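Local structure of teichoic acid D-alanine hydrolase (Staphylococcus aureus, 5ZH8) at residues Val60-Leu65 against Thr118-Phe123; Glu67-Lys72 against Met102-Gly107; Pro74-Ile79 against Val92-Asn97; Ser86-Ser91 against Leu363-Lys368. The protein removes D-alanyl esters from wall teichoic acid and lipoteichoic acid, and affects methicillin resistance, autolysis and cell wall structure. All blocks are in the same frame, centred on the assembly; numbering follows the deposited sequence.

Overall arrangement
Three of the contacts lie on the eight-stranded antiparallel sheet. Interaction 2 adds the short outermost strand 68-69 to strand 99-106, interaction 3 seats helix 74-85 on the next strand, 90-96, and interaction 4 pairs that same strand with 359-365. Interaction 1 joins loops beside the sheet and meets interaction 2 through Pro119, which packs on Glu67 and Ser103. Interactions 1 and 2 are only partly buried, whereas 3 and 4 are core. Chemistry follows place: a side-chain amide grips backbone in the loops, backbone bonds pair strands, through a single sound pair in 2 and a fuller ladder in 4, and a salt bridge with apolar tips ties helix to strand in 3.

Interaction 1 (Val60-Leu65 against Thr118-Phe123); sequences VAPSKL and TPNTMF
Asn120 lays its carboxamide along the backbone of Ser63-Leu65 and bonds to it through both ends of the amide. Its OD1 accepts from the backbone N of Leu65 at 2.6 Å, almost straight at 173°, although the donor sits above the carbonyl plane and not on a lone pair. The other end, ND2, donates to Ser63 O at 3.3 Å, and that oxygen lies in the amide plane. One acceptor and one donor used together are consistent with this orientation of the amide and hold its rotation. Asn120 is the third residue of a type I turn, Thr118-Thr121, closed by Thr121 N to Thr118 O at 3.1 Å; a second bond, from Thr118 N to Thr121 OG1 at 2.9 Å, braces the turn. The contact thus joins the coil leading into strand 68-69 to the turn preceding strand 123-124. Leu65 packs beside the amide: its CB meets Pro119 CB at 3.9 Å, and its CD1 approaches Pro119 O at 3.6 Å. Lys64 crosses Asn120 at about a right angle, with Lys64 CG 3.8 Å from Asn120 OD1. His247 and Tyr259 border the amide, and His247 NE2 is also hydrogen-bonded to Ser63 O.

Interaction 2 (Glu67-Lys72 against Met102-Gly107); sequences EVYNSK and MSKGYG
The two backbones run antiparallel, and Val68 and Ser103 form a hydrogen-bonded pair with their CA atoms 4.7 Å apart. Val68 N donates to Ser103 O at 2.9 Å and Ser103 N to Val68 O at 2.7 Å; both donors lie in the carbonyl plane on a lone pair. A CA-H...O contact from Met102 CA to Val68 O accompanies them. Beyond this pair the strand pairing loosens, and Asn70 turns the chain: its OD1 accepts from Lys72 N in an Asx turn. Val68 and Ser103 share one face of the sheet, CB to CB at 4.1 Å. On the other face Tyr69 and Met102 lie side by side, each with CG anti to its backbone N (chi1 164° and -171°), and Tyr69 CD1 is 4.0 Å from Met102 CE. Lys104, fully extended, runs alongside the same ring, while Glu67 OE1 touches its aliphatic part, 3.5 Å from Lys104 CG. The charged ends of Glu67 and Lys104 are not in contact; Lys104 NZ makes its salt bridge with Asp80 of helix 74-85. That helix therefore packs on the Tyr69 side, the short, weakly bonded strand 68-69 forms an outer edge of the sheet, and strand 99-106 continues the pairing to strand 90-96.

Interaction 3 (Pro74-Ile79 against Val92-Asn97); sequences PKYKKI and VAIYEN
Glu96 OE1 is gripped by two donors from the first turn of helix 74-85. Tyr76 OH donates to Glu96 OE1 at 2.6 Å along the anti lone pair, the one pointing away from the other carboxylate oxygen. Lys75 NZ forms a salt bridge to Glu96 OE1 at 2.8 Å, arriving from above the carboxylate plane (46° out of it), so the two donors use different sides of one oxygen. The same ammonium group is hydrogen-bonded to Tyr359 OH, which brings strand 359-365 into the cluster. Such a neighbourhood would be expected to favour the ionised carboxylate. Torsions deliver the partners: Glu96 CG is anti to its backbone N (chi1 -167°) and the rest of its chain is extended, whereas Lys75 bends at chi3 to meet it tip to tip.

Helix 74-79 runs nearly antiparallel to strand 92-96, at 164°, with axes 11.7 Å apart. This places helix 74-85 against one face of the central sheet, a feature of the beta-lactamase and penicillin-binding protein fold to which this esterase belongs. Val92, Ile94 and Glu96 point toward the helix, while the intervening Ala93 and Tyr95 serve the opposite face, where they touch helix 292-303.

Below the polar cluster the contact turns apolar. Ile94 CG2 sits at the edge of the Tyr76 ring, in its plane, 3.9 Å from Tyr76 CE1. The other branch of Ile94 ends in CD1, which meets Ile79 CD1 tip to tip at 3.6 Å. Leu383 packs on Lys75 and Ile79 from a loop, and Met102 touches the Tyr76 ring from strand 99-106.

Interaction 4 (Ser86-Ser91 against Leu363-Lys368); sequences SLFNGS and LALNVK
The tight part is the antiparallel pairing of Gly90-Ser91 with Ala364-Leu365. Ser91 and Ala364 form the hydrogen-bonded pair: Ser91 N donates to Ala364 O at 2.8 Å, and Ala364 N returns to Ser91 O at 2.8 Å, nearly along the C=O axis. Gly90, opposite Leu365 and with no side chain, brings its CA to 3.1 Å from Ala364 O in a CA-H...O contact. Phe88 has CG anti to its backbone N; its ring meets Leu363 tip to tip, Phe88 CZ to Leu363 CD1 3.6 Å, while Leu365 crosses it obliquely, with Leu365 CD1 3.5 Å from Phe88 CE1.

Past the strand end the ladder continues with Asn366 N bound to Asn89 O at 3.2 Å. Side-chain amides then take over, turned 42° against each other. Asn89 ND2 donates to Asn366 OD1 at 2.8 Å, bent at 133° and from above the carbonyl plane, and it also reaches Tyr108 O. Val367 CG2 rests beside the Asn89 amide, 3.6 Å from Asn89 CG.

The outer ends are looser. Leu87, in the Schellman motif that ends the preceding helix, faces Tyr82 of the second subunit; Lys368, which does not touch 86-91, is the solvent-exposed end. Strand 90-96, early in the chain, thus pairs with strand 359-365, late in it; a central antiparallel sheet built from early and late parts of the chain is characteristic of the serine beta-lactamase and penicillin-binding protein fold.

Interaction 1 (Val60-Leu65 against Thr118-Phe123)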
loop_
_atom_site.group_PDB
_atom_site.type_symbol
_atom_site.label_atom_id
_atom_site.label_comp_id
_atom_site.label_asym_id
_atom_site.label_seq_id
_atom_site.Cartn_x
_atom_site.Cartn_y
_atom_site.Cartn_z
ATOM N N VAL A 60 -30.246 16.727 11.014
ATOM C CA VAL A 60 -30.215 16.854 9.554
ATOM C C VAL A 60 -28.766 16.881 9.085
ATOM O O VAL A 60 -27.852 17.036 9.899
ATOM C CB VAL A 60 -30.942 18.114 9.107
ATOM N N ALA A 61 -28.559 16.735 7.776
ATOM C CA ALA A 61 -27.215 16.735 7.186
ATOM C C ALA A 61 -26.419 17.996 7.563
ATOM O O ALA A 61 -27.005 19.062 7.771
ATOM C CB ALA A 61 -27.306 16.596 5.672
ATOM N N PRO A 62 -25.079 17.879 7.645
ATOM C CA PRO A 62 -24.265 18.991 8.136
ATOM C C PRO A 62 -24.191 20.141 7.139
ATOM O O PRO A 62 -24.434 19.945 5.946
ATOM C CB PRO A 62 -22.887 18.354 8.323
ATOM C CG PRO A 62 -22.848 17.279 7.292
ATOM C CD PRO A 62 -24.248 16.751 7.191
ATOM N N SER A 63 -23.847 21.329 7.631
ATOM C CA SER A 63 -23.803 22.528 6.798
ATOM C C SER A 63 -22.791 22.391 5.663
ATOM O O SER A 63 -21.754 21.734 5.810
ATOM C CB SER A 63 -23.481 23.763 7.646
ATOM O OG SER A 63 -22.263 23.598 8.349
ATOM N N LYS A 64 -23.107 23.022 4.533
ATOM C CA LYS A 64 -22.256 22.964 3.348
ATOM C C LYS A 64 -20.997 23.789 3.587
ATOM O O LYS A 64 -21.081 24.940 4.025
ATOM C CB LYS A 64 -22.991 23.511 2.120
ATOM C CG LYS A 64 -22.903 22.624 0.883
ATOM C CD LYS A 64 -24.037 21.595 0.863
ATOM C CE LYS A 64 -24.341 21.093 -0.546
ATOM N NZ LYS A 64 -25.729 20.553 -0.670
ATOM N N LEU A 65 -19.836 23.203 3.303
ATOM C CA LEU A 65 -18.558 23.894 3.445
ATOM C C LEU A 65 -18.110 24.409 2.089
ATOM O O LEU A 65 -18.280 23.728 1.077
ATOM C CB LEU A 65 -17.496 22.954 4.016
ATOM C CG LEU A 65 -17.758 22.421 5.428
ATOM C CD1 LEU A 65 -16.704 21.396 5.819
ATOM C CD2 LEU A 65 -17.812 23.550 6.445
ATOM N N THR A 118 -15.282 17.181 -2.272
ATOM C CA THR A 118 -15.509 18.567 -1.890
ATOM C C THR A 118 -14.945 18.768 -0.493
ATOM O O THR A 118 -14.484 17.805 0.126
ATOM C CB THR A 118 -17.010 18.888 -1.896
ATOM O OG1 THR A 118 -17.673 18.093 -0.910
ATOM C CG2 THR A 118 -17.610 18.579 -3.248
ATOM N N PRO A 119 -14.961 20.015 0.011
ATOM C CA PRO A 119 -14.579 20.219 1.414
ATOM C C PRO A 119 -15.483 19.479 2.405
ATOM O O PRO A 119 -15.066 19.194 3.523
ATOM C CB PRO A 119 -14.698 21.736 1.591
ATOM C CG PRO A 119 -14.431 22.288 0.230
ATOM C CD PRO A 119 -15.056 21.295 -0.719
ATOM N N ASN A 120 -16.706 19.164 1.987
ATOM C CA ASN A 120 -17.636 18.384 2.809
ATOM C C ASN A 120 -17.300 16.894 2.905
ATOM O O ASN A 120 -17.766 16.220 3.825
ATOM C CB ASN A 120 -19.070 18.550 2.304
ATOM C CG ASN A 120 -19.821 19.616 3.057
ATOM O OD1 ASN A 120 -20.008 20.730 2.563
ATOM N ND2 ASN A 120 -20.232 19.292 4.284
ATOM N N THR A 121 -16.506 16.385 1.966
ATOM C CA THR A 121 -16.112 14.982 1.972
ATOM C C THR A 121 -15.369 14.605 3.253
ATOM O O THR A 121 -14.391 15.263 3.640
ATOM C CB THR A 121 -15.203 14.648 0.785
ATOM O OG1 THR A 121 -15.837 15.049 -0.433
ATOM C CG2 THR A 121 -14.913 13.157 0.736
ATOM N N MET A 122 -15.841 13.538 3.891
ATOM C CA MET A 122 -15.255 13.022 5.122
ATOM C C MET A 122 -14.511 11.730 4.811
ATOM O O MET A 122 -15.058 10.835 4.169
ATOM C CB MET A 122 -16.354 12.760 6.156
ATOM C CG MET A 122 -17.118 14.011 6.545
ATOM S SD MET A 122 -18.734 13.710 7.269
ATOM C CE MET A 122 -18.305 13.110 8.901
ATOM N N PHE A 123 -13.269 11.641 5.272
ATOM C CA PHE A 123 -12.404 10.505 4.972
ATOM C C PHE A 123 -12.177 9.647 6.200
ATOM O O PHE A 123 -12.098 10.156 7.307
ATOM C CB PHE A 123 -11.053 10.994 4.449
ATOM C CG PHE A 123 -11.149 11.757 3.166
ATOM C CD1 PHE A 123 -11.522 13.091 3.171
ATOM C CD2 PHE A 123 -10.883 11.142 1.958
ATOM C CE1 PHE A 123 -11.621 13.797 1.992
ATOM C CE2 PHE A 123 -10.982 11.846 0.776
ATOM C CZ PHE A 123 -11.351 13.175 0.790
#

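Interaction 2 (Glu67-Lys72 against Met102-Gly107)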
loop_
_atom_site.group_PDB
_atom_site.type_symbol
_atom_site.label_atom_id
_atom_site.label_comp_id
_atom_site.label_asym_id
_atom_site.label_seq_id
_atom_site.Cartn_x
_atom_site.Cartn_y
_atom_site.Cartn_z
ATOM N N GLU A 67 -15.254 26.052 -0.723
ATOM C CA GLU A 67 -13.857 25.974 -1.115
ATOM C C GLU A 67 -13.139 27.240 -0.670
ATOM O O GLU A 67 -13.695 28.337 -0.728
ATOM C CB GLU A 67 -13.725 25.809 -2.627
ATOM C CG GLU A 67 -14.220 24.467 -3.151
ATOM C CD GLU A 67 -13.817 24.224 -4.594
ATOM O OE1 GLU A 67 -12.601 24.262 -4.862
ATOM O OE2 GLU A 67 -14.703 24.008 -5.458
ATOM N N VAL A 68 -11.913 27.070 -0.193
ATOM C CA VAL A 68 -11.052 28.185 0.158
ATOM C C VAL A 68 -9.734 27.970 -0.576
ATOM O O VAL A 68 -9.040 26.984 -0.343
ATOM C CB VAL A 68 -10.806 28.273 1.682
ATOM C CG1 VAL A 68 -9.964 29.492 2.014
ATOM C CG2 VAL A 68 -12.125 28.342 2.429
ATOM N N TYR A 69 -9.407 28.888 -1.476
ATOM C CA TYR A 69 -8.175 28.803 -2.236
ATOM C C TYR A 69 -7.863 30.147 -2.854
ATOM O O TYR A 69 -8.622 30.634 -3.690
ATOM C CB TYR A 69 -8.290 27.747 -3.335
ATOM C CG TYR A 69 -7.215 27.860 -4.391
ATOM C CD1 TYR A 69 -5.865 27.846 -4.049
ATOM C CD2 TYR A 69 -7.550 27.988 -5.728
ATOM C CE1 TYR A 69 -4.882 27.959 -5.016
ATOM C CE2 TYR A 69 -6.568 28.086 -6.700
ATOM C CZ TYR A 69 -5.240 28.075 -6.337
ATOM O OH TYR A 69 -4.295 28.183 -7.316
ATOM N N ASN A 70 -6.743 30.732 -2.450
ATOM C CA ASN A 70 -6.344 32.031 -2.949
ATOM C C ASN A 70 -5.156 31.882 -3.891
ATOM O O ASN A 70 -4.001 31.860 -3.455
ATOM C CB ASN A 70 -6.001 32.956 -1.787
ATOM C CG ASN A 70 -5.535 34.320 -2.250
ATOM O OD1 ASN A 70 -5.874 34.773 -3.346
ATOM N ND2 ASN A 70 -4.753 34.983 -1.414
ATOM N N SER A 71 -5.451 31.805 -5.188
ATOM C CA SER A 71 -4.417 31.637 -6.209
ATOM C C SER A 71 -3.461 32.832 -6.262
ATOM O O SER A 71 -2.369 32.721 -6.817
ATOM C CB SER A 71 -5.048 31.417 -7.586
ATOM O OG SER A 71 -5.715 32.587 -8.035
ATOM N N LYS A 72 -3.867 33.957 -5.677
ATOM C CA LYS A 72 -3.011 35.133 -5.599
ATOM C C LYS A 72 -1.906 35.008 -4.550
ATOM O O LYS A 72 -1.005 35.843 -4.517
ATOM C CB LYS A 72 -3.844 36.387 -5.313
ATOM C CG LYS A 72 -4.902 36.700 -6.356
ATOM C CD LYS A 72 -4.400 37.632 -7.468
ATOM C CE LYS A 72 -3.577 36.883 -8.507
ATOM N NZ LYS A 72 -3.496 37.615 -9.804
ATOM N N MET A 102 -6.703 27.426 3.101
ATOM C CA MET A 102 -6.937 26.563 1.954
ATOM C C MET A 102 -7.793 25.368 2.341
ATOM O O MET A 102 -7.549 24.727 3.358
ATOM C CB MET A 102 -5.614 26.080 1.349
ATOM C CG MET A 102 -5.779 25.359 0.014
ATOM S SD MET A 102 -4.222 25.043 -0.821
ATOM C CE MET A 102 -4.830 24.356 -2.361
ATOM N N SER A 103 -8.787 25.077 1.509
ATOM C CA SER A 103 -9.668 23.932 1.687
ATOM C C SER A 103 -10.210 23.575 0.320
ATOM O O SER A 103 -10.967 24.352 -0.264
ATOM C CB SER A 103 -10.818 24.269 2.639
ATOM O OG SER A 103 -11.636 23.139 2.877
ATOM N N LYS A 104 -9.811 22.418 -0.205
ATOM C CA LYS A 104 -10.154 22.062 -1.581
ATOM C C LYS A 104 -10.122 20.558 -1.818
ATOM O O LYS A 104 -9.248 19.855 -1.314
ATOM C CB LYS A 104 -9.198 22.768 -2.552
ATOM C CG LYS A 104 -9.587 22.638 -4.009
ATOM C CD LYS A 104 -8.759 23.563 -4.890
ATOM C CE LYS A 104 -9.205 23.477 -6.346
ATOM N NZ LYS A 104 -8.350 24.289 -7.261
ATOM N N GLY A 105 -11.094 20.081 -2.592
ATOM C CA GLY A 105 -11.189 18.676 -2.976
ATOM C C GLY A 105 -10.710 18.468 -4.400
ATOM O O GLY A 105 -10.869 19.345 -5.250
ATOM N N TYR A 106 -10.115 17.305 -4.651
ATOM C CA TYR A 106 -9.589 16.952 -5.961
ATOM C C TYR A 106 -10.039 15.534 -6.327
ATOM O O TYR A 106 -10.045 14.633 -5.482
ATOM C CB TYR A 106 -8.064 17.005 -5.948
ATOM C CG TYR A 106 -7.452 18.348 -5.603
ATOM C CD1 TYR A 106 -7.306 18.749 -4.277
ATOM C CD2 TYR A 106 -6.978 19.204 -6.603
ATOM C CE1 TYR A 106 -6.728 19.975 -3.959
ATOM C CE2 TYR A 106 -6.399 20.431 -6.294
ATOM C CZ TYR A 106 -6.270 20.807 -4.976
ATOM O OH TYR A 106 -5.689 22.003 -4.661
ATOM N N GLY A 107 -10.392 15.323 -7.591
ATOM C CA GLY A 107 -10.854 14.009 -8.039
ATOM C C GLY A 107 -12.178 13.594 -7.405
ATOM O O GLY A 107 -12.990 14.445 -7.037
#

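Interaction 3 (Pro74-Ile79 against Val92-Asn97)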
loop_
_atom_site.group_PDB
_atom_site.type_symbol
_atom_site.label_atom_id
_atom_site.label_comp_id
_atom_site.label_asym_id
_atom_site.label_seq_id
_atom_site.Cartn_x
_atom_site.Cartn_y
_atom_site.Cartn_z
ATOM N N PRO A 74 1.212 32.924 -3.777
ATOM C CA PRO A 74 2.120 31.969 -4.428
ATOM C C PRO A 74 2.269 30.616 -3.737
ATOM O O PRO A 74 2.346 29.604 -4.429
ATOM C CB PRO A 74 3.459 32.700 -4.422
ATOM C CG PRO A 74 3.092 34.132 -4.460
ATOM C CD PRO A 74 1.769 34.286 -3.780
ATOM N N LYS A 75 2.313 30.600 -2.402
ATOM C CA LYS A 75 2.403 29.347 -1.643
ATOM C C LYS A 75 1.306 28.373 -2.050
ATOM O O LYS A 75 1.581 27.239 -2.425
ATOM C CB LYS A 75 2.217 29.590 -0.149
ATOM C CG LYS A 75 3.319 30.352 0.553
ATOM C CD LYS A 75 3.040 30.470 2.044
ATOM C CE LYS A 75 1.595 30.840 2.360
ATOM N NZ LYS A 75 1.435 31.396 3.729
ATOM N N TYR A 76 0.063 28.839 -1.943
ATOM C CA TYR A 76 -1.114 28.003 -2.133
ATOM C C TYR A 76 -1.359 27.702 -3.600
ATOM O O TYR A 76 -1.870 26.631 -3.935
ATOM C CB TYR A 76 -2.345 28.659 -1.507
ATOM C CG TYR A 76 -2.196 28.825 -0.017
ATOM C CD1 TYR A 76 -2.080 27.713 0.815
ATOM C CD2 TYR A 76 -2.147 30.086 0.563
ATOM C CE1 TYR A 76 -1.929 27.859 2.181
ATOM C CE2 TYR A 76 -2.008 30.237 1.932
ATOM C CZ TYR A 76 -1.895 29.121 2.734
ATOM O OH TYR A 76 -1.741 29.263 4.094
ATOM N N LYS A 77 -0.993 28.639 -4.468
ATOM C CA LYS A 77 -1.054 28.400 -5.899
ATOM C C LYS A 77 -0.136 27.241 -6.286
ATOM O O LYS A 77 -0.497 26.385 -7.096
ATOM C CB LYS A 77 -0.654 29.653 -6.666
ATOM C CG LYS A 77 -0.783 29.485 -8.168
ATOM C CD LYS A 77 -0.633 30.801 -8.912
ATOM C CE LYS A 77 -0.627 30.578 -10.417
ATOM N NZ LYS A 77 -1.732 29.680 -10.876
ATOM N N LYS A 78 1.052 27.238 -5.683
ATOM C CA LYS A 78 2.062 26.214 -5.915
ATOM C C LYS A 78 1.550 24.859 -5.439
ATOM O O LYS A 78 1.773 23.845 -6.083
ATOM C CB LYS A 78 3.347 26.585 -5.168
ATOM C CG LYS A 78 4.647 26.227 -5.870
ATOM C CD LYS A 78 5.846 26.636 -5.009
ATOM C CE LYS A 78 6.932 27.433 -5.756
ATOM N NZ LYS A 78 7.965 26.618 -6.458
ATOM N N ILE A 79 0.868 24.856 -4.297
ATOM C CA ILE A 79 0.322 23.634 -3.706
ATOM C C ILE A 79 -0.783 23.081 -4.606
ATOM O O ILE A 79 -0.763 21.910 -4.974
ATOM C CB ILE A 79 -0.241 23.889 -2.284
ATOM C CG1 ILE A 79 0.894 24.226 -1.308
ATOM C CG2 ILE A 79 -1.010 22.678 -1.777
ATOM C CD1 ILE A 79 0.443 24.919 -0.034
ATOM N N VAL A 92 -7.595 18.588 0.681
ATOM C CA VAL A 92 -6.573 19.275 1.456
ATOM C C VAL A 92 -7.220 20.346 2.320
ATOM O O VAL A 92 -8.247 20.922 1.955
ATOM C CB VAL A 92 -5.491 19.908 0.544
ATOM C CG1 VAL A 92 -6.057 21.066 -0.276
ATOM C CG2 VAL A 92 -4.294 20.355 1.368
ATOM N N ALA A 93 -6.622 20.583 3.480
ATOM C CA ALA A 93 -6.979 21.707 4.331
ATOM C C ALA A 93 -5.711 22.227 5.002
ATOM O O ALA A 93 -4.927 21.450 5.550
ATOM C CB ALA A 93 -8.000 21.288 5.375
ATOM N N ILE A 94 -5.511 23.539 4.940
ATOM C CA ILE A 94 -4.328 24.164 5.513
ATOM C C ILE A 94 -4.736 25.361 6.362
ATOM O O ILE A 94 -5.435 26.261 5.894
ATOM C CB ILE A 94 -3.337 24.617 4.420
ATOM C CG1 ILE A 94 -2.938 23.419 3.546
ATOM C CG2 ILE A 94 -2.112 25.265 5.060
ATOM C CD1 ILE A 94 -2.007 23.750 2.402
ATOM N N TYR A 95 -4.305 25.347 7.619
ATOM C CA TYR A 95 -4.537 26.451 8.547
ATOM C C TYR A 95 -3.240 27.222 8.750
ATOM O O TYR A 95 -2.177 26.620 8.939
ATOM C CB TYR A 95 -5.028 25.932 9.899
ATOM C CG TYR A 95 -6.462 25.489 9.897
ATOM C CD1 TYR A 95 -6.837 24.297 9.293
ATOM C CD2 TYR A 95 -7.451 26.255 10.511
ATOM C CE1 TYR A 95 -8.163 23.882 9.282
ATOM C CE2 TYR A 95 -8.776 25.848 10.511
ATOM C CZ TYR A 95 -9.125 24.655 9.900
ATOM O OH TYR A 95 -10.429 24.231 9.884
ATOM N N GLU A 96 -3.330 28.545 8.714
ATOM C CA GLU A 96 -2.181 29.407 8.952
ATOM C C GLU A 96 -2.487 30.342 10.122
ATOM O O GLU A 96 -3.446 31.117 10.077
ATOM C CB GLU A 96 -1.866 30.208 7.696
ATOM C CG GLU A 96 -0.522 30.902 7.714
ATOM C CD GLU A 96 -0.257 31.677 6.437
ATOM O OE1 GLU A 96 -0.867 31.354 5.397
ATOM O OE2 GLU A 96 0.571 32.612 6.466
ATOM N N ASN A 97 -1.677 30.255 11.171
ATOM C CA ASN A 97 -1.934 30.987 12.407
ATOM C C ASN A 97 -3.407 30.892 12.825
ATOM O O ASN A 97 -4.035 31.893 13.167
ATOM C CB ASN A 97 -1.494 32.446 12.258
ATOM C CG ASN A 97 0.007 32.589 12.071
ATOM O OD1 ASN A 97 0.459 33.291 11.175
ATOM N ND2 ASN A 97 0.788 31.926 12.915
#

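Interaction 4 (Ser86-Ser91 against Leu363-Lys368)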
loop_
_atom_site.group_PDB
_atom_site.type_symbol
_atom_site.label_atom_id
_atom_site.label_comp_id
_atom_site.label_asym_id
_atom_site.label_seq_id
_atom_site.Cartn_x
_atom_site.Cartn_y
_atom_site.Cartn_z
ATOM N N SER A 86 -0.049 16.346 -10.050
ATOM C CA SER A 86 0.320 15.035 -9.504
ATOM C C SER A 86 -0.865 14.058 -9.429
ATOM O O SER A 86 -0.726 12.957 -8.909
ATOM C CB SER A 86 0.952 15.202 -8.122
ATOM O OG SER A 86 0.051 15.832 -7.239
ATOM N N LEU A 87 -2.019 14.463 -9.953
ATOM C CA LEU A 87 -3.206 13.602 -10.051
ATOM C C LEU A 87 -3.746 13.183 -8.689
ATOM O O LEU A 87 -4.305 12.111 -8.543
ATOM C CB LEU A 87 -2.913 12.370 -10.917
ATOM C CG LEU A 87 -2.265 12.641 -12.279
ATOM C CD1 LEU A 87 -1.832 11.341 -12.939
ATOM C CD2 LEU A 87 -3.219 13.424 -13.162
ATOM N N PHE A 88 -3.574 14.055 -7.701
ATOM C CA PHE A 88 -4.049 13.829 -6.339
ATOM C C PHE A 88 -5.549 13.571 -6.352
ATOM O O PHE A 88 -6.300 14.326 -6.967
ATOM C CB PHE A 88 -3.735 15.068 -5.499
ATOM C CG PHE A 88 -4.208 14.993 -4.075
ATOM C CD1 PHE A 88 -3.684 14.052 -3.194
ATOM C CD2 PHE A 88 -5.152 15.900 -3.600
ATOM C CE1 PHE A 88 -4.111 14.008 -1.872
ATOM C CE2 PHE A 88 -5.577 15.860 -2.280
ATOM C CZ PHE A 88 -5.058 14.912 -1.416
ATOM N N ASN A 89 -5.977 12.494 -5.699
ATOM C CA ASN A 89 -7.406 12.223 -5.522
ATOM C C ASN A 89 -7.754 12.225 -4.034
ATOM O O ASN A 89 -7.483 11.255 -3.325
ATOM C CB ASN A 89 -7.792 10.892 -6.169
ATOM C CG ASN A 89 -9.292 10.754 -6.360
ATOM O OD1 ASN A 89 -9.799 10.939 -7.468
ATOM N ND2 ASN A 89 -10.011 10.439 -5.285
ATOM N N GLY A 90 -8.342 13.325 -3.577
ATOM C CA GLY A 90 -8.705 13.487 -2.178
ATOM C C GLY A 90 -8.952 14.944 -1.844
ATOM O O GLY A 90 -9.461 15.685 -2.679
ATOM N N SER A 91 -8.570 15.360 -0.636
ATOM C CA SER A 91 -8.858 16.714 -0.151
ATOM C C SER A 91 -7.743 17.267 0.713
ATOM O O SER A 91 -7.055 16.526 1.414
ATOM C CB SER A 91 -10.146 16.724 0.667
ATOM O OG SER A 91 -10.416 18.020 1.187
ATOM N N LEU A 363 -3.963 16.356 4.810
ATOM C CA LEU A 363 -4.048 15.834 3.454
ATOM C C LEU A 363 -4.717 14.466 3.470
ATOM O O LEU A 363 -4.187 13.510 4.042
ATOM C CB LEU A 363 -2.654 15.748 2.835
ATOM C CG LEU A 363 -2.597 15.683 1.305
ATOM C CD1 LEU A 363 -3.102 16.987 0.701
ATOM C CD2 LEU A 363 -1.192 15.370 0.809
ATOM N N ALA A 364 -5.889 14.387 2.844
ATOM C CA ALA A 364 -6.687 13.166 2.827
ATOM C C ALA A 364 -6.707 12.558 1.426
ATOM O O ALA A 364 -7.037 13.228 0.451
ATOM C CB ALA A 364 -8.105 13.460 3.299
ATOM N N LEU A 365 -6.372 11.279 1.340
ATOM C CA LEU A 365 -6.264 10.591 0.070
ATOM C C LEU A 365 -7.156 9.351 0.073
ATOM O O LEU A 365 -6.976 8.474 0.907
ATOM C CB LEU A 365 -4.802 10.198 -0.131
ATOM C CG LEU A 365 -4.406 9.571 -1.457
ATOM C CD1 LEU A 365 -4.513 10.581 -2.593
ATOM C CD2 LEU A 365 -2.993 9.025 -1.330
ATOM N N ASN A 366 -8.110 9.281 -0.858
ATOM C CA ASN A 366 -9.037 8.135 -0.946
ATOM C C ASN A 366 -8.760 7.171 -2.114
ATOM O O ASN A 366 -9.495 6.210 -2.310
ATOM C CB ASN A 366 -10.499 8.598 -0.943
ATOM C CG ASN A 366 -10.867 9.428 -2.153
ATOM O OD1 ASN A 366 -10.212 10.415 -2.457
ATOM N ND2 ASN A 366 -11.942 9.047 -2.831
ATOM N N VAL A 367 -7.705 7.425 -2.884
ATOM C CA VAL A 367 -7.124 6.401 -3.757
ATOM C C VAL A 367 -5.742 6.091 -3.186
ATOM O O VAL A 367 -4.887 6.967 -3.100
ATOM C CB VAL A 367 -7.004 6.858 -5.221
ATOM C CG1 VAL A 367 -6.462 5.728 -6.080
ATOM C CG2 VAL A 367 -8.351 7.330 -5.747
ATOM N N LYS A 368 -5.537 4.845 -2.778
ATOM C CA LYS A 368 -4.336 4.475 -2.041
ATOM C C LYS A 368 -3.078 4.815 -2.825
ATOM O O LYS A 368 -2.998 4.587 -4.036
ATOM C CB LYS A 368 -4.345 2.989 -1.708
ATOM C CG LYS A 368 -3.287 2.575 -0.703
ATOM C CD LYS A 368 -3.461 1.100 -0.345
ATOM C CE LYS A 368 -2.529 0.673 0.777
ATOM N NZ LYS A 368 -1.099 0.986 0.476
#